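PDB 4O5P: DUF2235 domain-containing protein from Pseudomonas aeruginosa, which is a phospholipase effector of the type VI secretion system (Tle1), probably hydrolysing membrane phospholipids with an alpha/beta-hydrolase-type catalytic domain. Local coordinates for residues G377-D381 with Q658-S662; E581-Y586 with P677-F682. All blocks are in the same frame, centred on the assembly; numbering follows the deposited sequence.

How the interactions relate
Interaction 1 is buried nearer the middle of the chain, interaction 2 farther out and only partly buried; their centres lie about 18 Å apart. One side of each comes from the connection after helix 649-657, part of which (665-676) is not modelled: 658-662 meets the catalytic-domain turn 377-381, and 677-682 meets helix 571-587. In both, an aspartate carboxylate takes two donors from that connection, one a backbone N-H. Around it the chemistry differs: a histidine and small side chains in interaction 1, a threonine and an aromatic cluster in interaction 2. They meet where D661 OD2 and Y681 OH lie 2.6 Å apart, probably hydrogen-bonded.

Interaction 1: residues G377-D381 with Q658-S662; sequences GVHSD and QVHDS
D381 OD2 is gripped by two backbone N-H groups, one from each side of the contact. H660 N reaches D381 OD2 at 2.9 Å through the syn lone pair, while V378 N, from the same turn as the aspartate, comes in on the anti side at 2.8 Å and 18° out of the carboxylate plane. The other oxygen, D381 OD1, takes the ring of H660: ND1 donates to its syn lone pair at 2.9 Å. That bond is bent, with an N-H...O angle of 140° and OD1 tilted out of the ring plane. H660 therefore holds both carboxylate oxygens, one with its backbone and one with its side chain, and the carboxylate can hardly rotate. For D381, CG lies anti to the carbonyl carbon (chi1 -74°), which turns the carboxylate back toward V378 N.

Van der Waals contacts surround the pair. Both methyls of V378 face the carbonyl oxygen of H660, CG1 approaching O to 3.4 Å, and its CB lies against S662 OG, a hydroxyl that bonds to E339. Next to it, V659 sets CG1 against CA of G377, 3.9 Å away.

The loop side is tied down further by K393 on V659 O and Q391 on D661 N. Within the turn, the H379 ring leads off from 658-662 and bonds to D281 and S237, an arrangement consistent with a Ser-His-Asp triad. The contact thus packs the C-terminal region against the turn that carries the probable catalytic histidine, after strand 370-375, as in alpha/beta-hydrolases.

Interaction 2: residues E581-Y586 with P677-F682; sequences EFAHDY and PFTDYF
Helix residues 581-586 face a loop that tightens into a short 3-10 turn at 680-681, with the backbones closest where the CA atoms of D585 and F678 come within 5.7 Å. D585 supplies the polar link. D585 OD2 accepts from T679 OG1 at 2.6 Å, nearly in line with the C-O bond, and from T679 N at 2.8 Å on the syn side, 35° out of the carboxylate plane. With chi1 at 64°, T679 places OG1 between its own N and carbonyl carbon, so hydroxyl and N-H converge on one oxygen. The other oxygen, D585 OD1, rests against F678 CB at 3.4 Å. One helical turn earlier, the extended E581 passes T679 CG2 on its way to a salt bridge with R663.

Beside this bond lies an aromatic cluster. F582, its CG anti to the backbone N, directs its ring edge at the face of Y681 in a T-shaped pair, planes 84° apart. The F682 ring is almost parallel to that of F582 but slid aside, with little overlap; their CE1 atoms approach to 3.6 Å. F682 also packs against the helix, CD1 against D585 CB at 3.5 Å and CZ against Y586 CB and the edge of the Y586 ring.

Two other helices complete the packing. R484 and I485 of helix 469-487 cover F582, while I626 and H627 of helix 616-637 back F682, and Y623 and H627 bond to carbonyls of helix 571-587. The loop thus packs against all three helices before running on to strand 687-689.

Interaction 1: residues G377-D381 with Q658-S662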
loop_
_atom_site.group_PDB
_atom_site.type_symbol
_atom_site.label_atom_id
_atom_site.label_comp_id
_atom_site.label_asym_id
_atom_site.label_seq_id
_atom_site.Cartn_x
_atom_site.Cartn_y
_atom_site.Cartn_z
ATOM N N GLY A 377 -12.148 -5.008 -9.881
ATOM C CA GLY A 377 -11.393 -5.949 -9.075
ATOM C C GLY A 377 -11.063 -5.434 -7.692
ATOM O O GLY A 377 -11.358 -4.293 -7.342
ATOM N N VAL A 378 -10.466 -6.289 -6.879
ATOM C CA VAL A 378 -10.084 -5.889 -5.544
ATOM C C VAL A 378 -8.614 -5.462 -5.574
ATOM O O VAL A 378 -8.077 -5.239 -6.656
ATOM C CB VAL A 378 -10.365 -6.989 -4.533
ATOM C CG1 VAL A 378 -11.886 -7.290 -4.542
ATOM C CG2 VAL A 378 -9.582 -8.236 -4.874
ATOM N N HIS A 379 -7.990 -5.334 -4.404
ATOM C CA HIS A 379 -6.713 -4.623 -4.253
ATOM C C HIS A 379 -5.634 -5.117 -5.252
ATOM O O HIS A 379 -5.085 -4.336 -6.065
ATOM C CB HIS A 379 -6.257 -4.779 -2.791
ATOM C CG HIS A 379 -5.046 -3.984 -2.410
ATOM N ND1 HIS A 379 -4.875 -2.660 -2.756
ATOM C CD2 HIS A 379 -3.978 -4.309 -1.644
ATOM C CE1 HIS A 379 -3.745 -2.214 -2.243
ATOM N NE2 HIS A 379 -3.173 -3.199 -1.572
ATOM N N SER A 380 -5.369 -6.419 -5.223
ATOM C CA SER A 380 -4.325 -6.997 -6.069
ATOM C C SER A 380 -4.776 -7.297 -7.502
ATOM O O SER A 380 -3.956 -7.694 -8.349
ATOM C CB SER A 380 -3.729 -8.231 -5.402
ATOM O OG SER A 380 -2.970 -7.829 -4.280
ATOM N N ASP A 381 -6.066 -7.103 -7.769
ATOM C CA ASP A 381 -6.574 -7.074 -9.138
ATOM C C ASP A 381 -6.132 -5.804 -9.858
ATOM O O ASP A 381 -6.184 -5.723 -11.088
ATOM C CB ASP A 381 -8.099 -7.156 -9.160
ATOM C CG ASP A 381 -8.611 -8.548 -8.836
ATOM O OD1 ASP A 381 -7.904 -9.523 -9.204
ATOM O OD2 ASP A 381 -9.705 -8.647 -8.219
ATOM N N GLN A 658 -12.110 -13.533 -13.150
ATOM C CA GLN A 658 -11.025 -12.537 -13.069
ATOM C C GLN A 658 -10.950 -11.814 -11.722
ATOM O O GLN A 658 -9.864 -11.646 -11.171
ATOM C CB GLN A 658 -11.130 -11.535 -14.218
ATOM C CG GLN A 658 -10.280 -11.930 -15.448
ATOM C CD GLN A 658 -10.851 -13.088 -16.256
ATOM O OE1 GLN A 658 -12.067 -13.223 -16.398
ATOM N NE2 GLN A 658 -9.967 -13.926 -16.801
ATOM N N VAL A 659 -12.110 -11.441 -11.183
ATOM C CA VAL A 659 -12.183 -10.651 -9.964
ATOM C C VAL A 659 -12.032 -11.517 -8.720
ATOM O O VAL A 659 -12.828 -12.440 -8.480
ATOM C CB VAL A 659 -13.494 -9.837 -9.897
ATOM C CG1 VAL A 659 -13.620 -9.105 -8.547
ATOM C CG2 VAL A 659 -13.552 -8.837 -11.061
ATOM N N HIS A 660 -11.022 -11.205 -7.916
ATOM C CA HIS A 660 -10.779 -11.953 -6.676
ATOM C C HIS A 660 -11.638 -11.438 -5.531
ATOM O O HIS A 660 -12.392 -10.485 -5.689
ATOM C CB HIS A 660 -9.299 -11.933 -6.281
ATOM C CG HIS A 660 -8.416 -12.709 -7.206
ATOM N ND1 HIS A 660 -8.123 -12.282 -8.488
ATOM C CD2 HIS A 660 -7.766 -13.887 -7.042
ATOM C CE1 HIS A 660 -7.320 -13.163 -9.066
ATOM N NE2 HIS A 660 -7.094 -14.149 -8.210
ATOM N N ASP A 661 -11.531 -12.092 -4.382
ATOM C CA ASP A 661 -12.347 -11.733 -3.238
ATOM C C ASP A 661 -11.370 -11.593 -2.096
ATOM O O ASP A 661 -10.997 -12.578 -1.448
ATOM C CB ASP A 661 -13.379 -12.833 -2.951
ATOM C CG ASP A 661 -14.383 -12.439 -1.873
ATOM O OD1 ASP A 661 -14.031 -11.652 -0.968
ATOM O OD2 ASP A 661 -15.533 -12.928 -1.908
ATOM N N SER A 662 -10.918 -10.369 -1.864
ATOM C CA SER A 662 -9.868 -10.160 -0.892
ATOM C C SER A 662 -10.420 -10.344 0.522
ATOM O O SER A 662 -9.663 -10.460 1.475
ATOM C CB SER A 662 -9.255 -8.783 -1.078
ATOM O OG SER A 662 -10.249 -7.790 -0.968
#

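Interaction 2: residues E581-Y586 with P677-F682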
loop_
_atom_site.group_PDB
_atom_site.type_symbol
_atom_site.label_atom_id
_atom_site.label_comp_id
_atom_site.label_asym_id
_atom_site.label_seq_id
_atom_site.Cartn_x
_atom_site.Cartn_y
_atom_site.Cartn_z
ATOM N N GLU A 581 -20.848 -16.129 4.938
ATOM C CA GLU A 581 -20.915 -14.811 5.576
ATOM C C GLU A 581 -21.793 -13.834 4.807
ATOM O O GLU A 581 -22.757 -13.290 5.362
ATOM C CB GLU A 581 -19.517 -14.212 5.772
ATOM C CG GLU A 581 -18.734 -14.896 6.859
ATOM C CD GLU A 581 -17.422 -14.227 7.124
ATOM O OE1 GLU A 581 -16.904 -13.552 6.221
ATOM O OE2 GLU A 581 -16.900 -14.382 8.238
ATOM N N PHE A 582 -21.452 -13.606 3.540
ATOM C CA PHE A 582 -22.270 -12.772 2.674
ATOM C C PHE A 582 -23.733 -13.186 2.719
ATOM O O PHE A 582 -24.616 -12.340 2.858
ATOM C CB PHE A 582 -21.800 -12.815 1.222
ATOM C CG PHE A 582 -22.663 -12.003 0.309
ATOM C CD1 PHE A 582 -22.473 -10.637 0.199
ATOM C CD2 PHE A 582 -23.692 -12.590 -0.405
ATOM C CE1 PHE A 582 -23.285 -9.886 -0.622
ATOM C CE2 PHE A 582 -24.508 -11.836 -1.232
ATOM C CZ PHE A 582 -24.309 -10.486 -1.337
ATOM N N ALA A 583 -23.989 -14.487 2.601
ATOM C CA ALA A 583 -25.369 -14.986 2.626
ATOM C C ALA A 583 -26.096 -14.581 3.908
ATOM O O ALA A 583 -27.211 -14.045 3.856
ATOM C CB ALA A 583 -25.388 -16.501 2.444
ATOM N N HIS A 584 -25.463 -14.848 5.055
ATOM C CA HIS A 584 -26.025 -14.440 6.343
ATOM C C HIS A 584 -26.342 -12.939 6.392
ATOM O O HIS A 584 -27.474 -12.538 6.736
ATOM C CB HIS A 584 -25.070 -14.797 7.483
ATOM C CG HIS A 584 -25.598 -14.448 8.842
ATOM N ND1 HIS A 584 -25.120 -13.384 9.576
ATOM C CD2 HIS A 584 -26.577 -15.010 9.590
ATOM C CE1 HIS A 584 -25.771 -13.315 10.723
ATOM N NE2 HIS A 584 -26.666 -14.285 10.754
ATOM N N ASP A 585 -25.350 -12.115 6.052
ATOM C CA ASP A 585 -25.536 -10.664 6.056
ATOM C C ASP A 585 -26.694 -10.243 5.151
ATOM O O ASP A 585 -27.487 -9.361 5.494
ATOM C CB ASP A 585 -24.260 -9.943 5.586
ATOM C CG ASP A 585 -23.125 -10.028 6.591
ATOM O OD1 ASP A 585 -23.355 -10.500 7.726
ATOM O OD2 ASP A 585 -21.993 -9.619 6.241
ATOM N N TYR A 586 -26.790 -10.863 3.985
ATOM C CA TYR A 586 -27.756 -10.398 2.996
ATOM C C TYR A 586 -29.169 -10.848 3.378
ATOM O O TYR A 586 -30.138 -10.152 3.089
ATOM C CB TYR A 586 -27.376 -10.892 1.597
ATOM C CG TYR A 586 -28.386 -10.522 0.530
ATOM C CD1 TYR A 586 -28.422 -9.242 -0.008
ATOM C CD2 TYR A 586 -29.302 -11.451 0.071
ATOM C CE1 TYR A 586 -29.351 -8.893 -0.984
ATOM C CE2 TYR A 586 -30.231 -11.119 -0.902
ATOM C CZ TYR A 586 -30.252 -9.850 -1.425
ATOM O OH TYR A 586 -31.187 -9.547 -2.387
ATOM N N PRO A 677 -21.604 -7.792 13.733
ATOM C CA PRO A 677 -22.914 -7.331 13.233
ATOM C C PRO A 677 -23.115 -7.716 11.773
ATOM O O PRO A 677 -24.055 -8.435 11.444
ATOM C CB PRO A 677 -22.834 -5.805 13.366
ATOM C CG PRO A 677 -21.369 -5.498 13.592
ATOM C CD PRO A 677 -20.793 -6.689 14.275
ATOM N N PHE A 678 -22.247 -7.212 10.906
ATOM C CA PHE A 678 -22.139 -7.742 9.557
ATOM C C PHE A 678 -20.755 -7.435 9.003
ATOM O O PHE A 678 -20.024 -6.614 9.572
ATOM C CB PHE A 678 -23.256 -7.223 8.651
ATOM C CG PHE A 678 -23.535 -5.751 8.787
ATOM C CD1 PHE A 678 -22.691 -4.812 8.231
ATOM C CD2 PHE A 678 -24.687 -5.314 9.426
ATOM C CE1 PHE A 678 -22.963 -3.462 8.344
ATOM C CE2 PHE A 678 -24.970 -3.974 9.532
ATOM C CZ PHE A 678 -24.111 -3.043 8.995
ATOM N N THR A 679 -20.390 -8.101 7.911
ATOM C CA THR A 679 -19.012 -8.055 7.397
ATOM C C THR A 679 -18.751 -6.842 6.512
ATOM O O THR A 679 -19.659 -6.057 6.261
ATOM C CB THR A 679 -18.707 -9.297 6.567
ATOM O OG1 THR A 679 -19.555 -9.316 5.406
ATOM C CG2 THR A 679 -18.941 -10.560 7.407
ATOM N N ASP A 680 -17.514 -6.699 6.035
ATOM C CA ASP A 680 -17.158 -5.582 5.166
ATOM C C ASP A 680 -17.876 -5.610 3.805
ATOM O O ASP A 680 -17.865 -4.623 3.072
ATOM C CB ASP A 680 -15.631 -5.515 4.976
ATOM C CG ASP A 680 -14.901 -5.160 6.262
ATOM O OD1 ASP A 680 -15.539 -4.514 7.126
ATOM O OD2 ASP A 680 -13.710 -5.529 6.413
ATOM N N TYR A 681 -18.506 -6.736 3.470
ATOM C CA TYR A 681 -19.295 -6.815 2.241
ATOM C C TYR A 681 -20.393 -5.764 2.239
ATOM O O TYR A 681 -20.852 -5.323 1.181
ATOM C CB TYR A 681 -19.944 -8.199 2.108
ATOM C CG TYR A 681 -19.028 -9.325 1.655
ATOM C CD1 TYR A 681 -18.135 -9.150 0.613
ATOM C CD2 TYR A 681 -19.082 -10.570 2.268
ATOM C CE1 TYR A 681 -17.312 -10.193 0.189
ATOM C CE2 TYR A 681 -18.270 -11.614 1.854
ATOM C CZ TYR A 681 -17.392 -11.419 0.818
ATOM O OH TYR A 681 -16.579 -12.460 0.411
ATOM N N PHE A 682 -20.845 -5.384 3.427
ATOM C CA PHE A 682 -21.949 -4.458 3.510
ATOM C C PHE A 682 -21.563 -3.116 4.097
ATOM O O PHE A 682 -22.393 -2.426 4.677
ATOM C CB PHE A 682 -23.136 -5.105 4.221
ATOM C CG PHE A 682 -23.879 -6.063 3.344
ATOM C CD1 PHE A 682 -23.505 -7.395 3.273
ATOM C CD2 PHE A 682 -24.914 -5.603 2.524
ATOM C CE1 PHE A 682 -24.176 -8.272 2.433
ATOM C CE2 PHE A 682 -25.595 -6.465 1.678
ATOM C CZ PHE A 682 -25.230 -7.816 1.630
#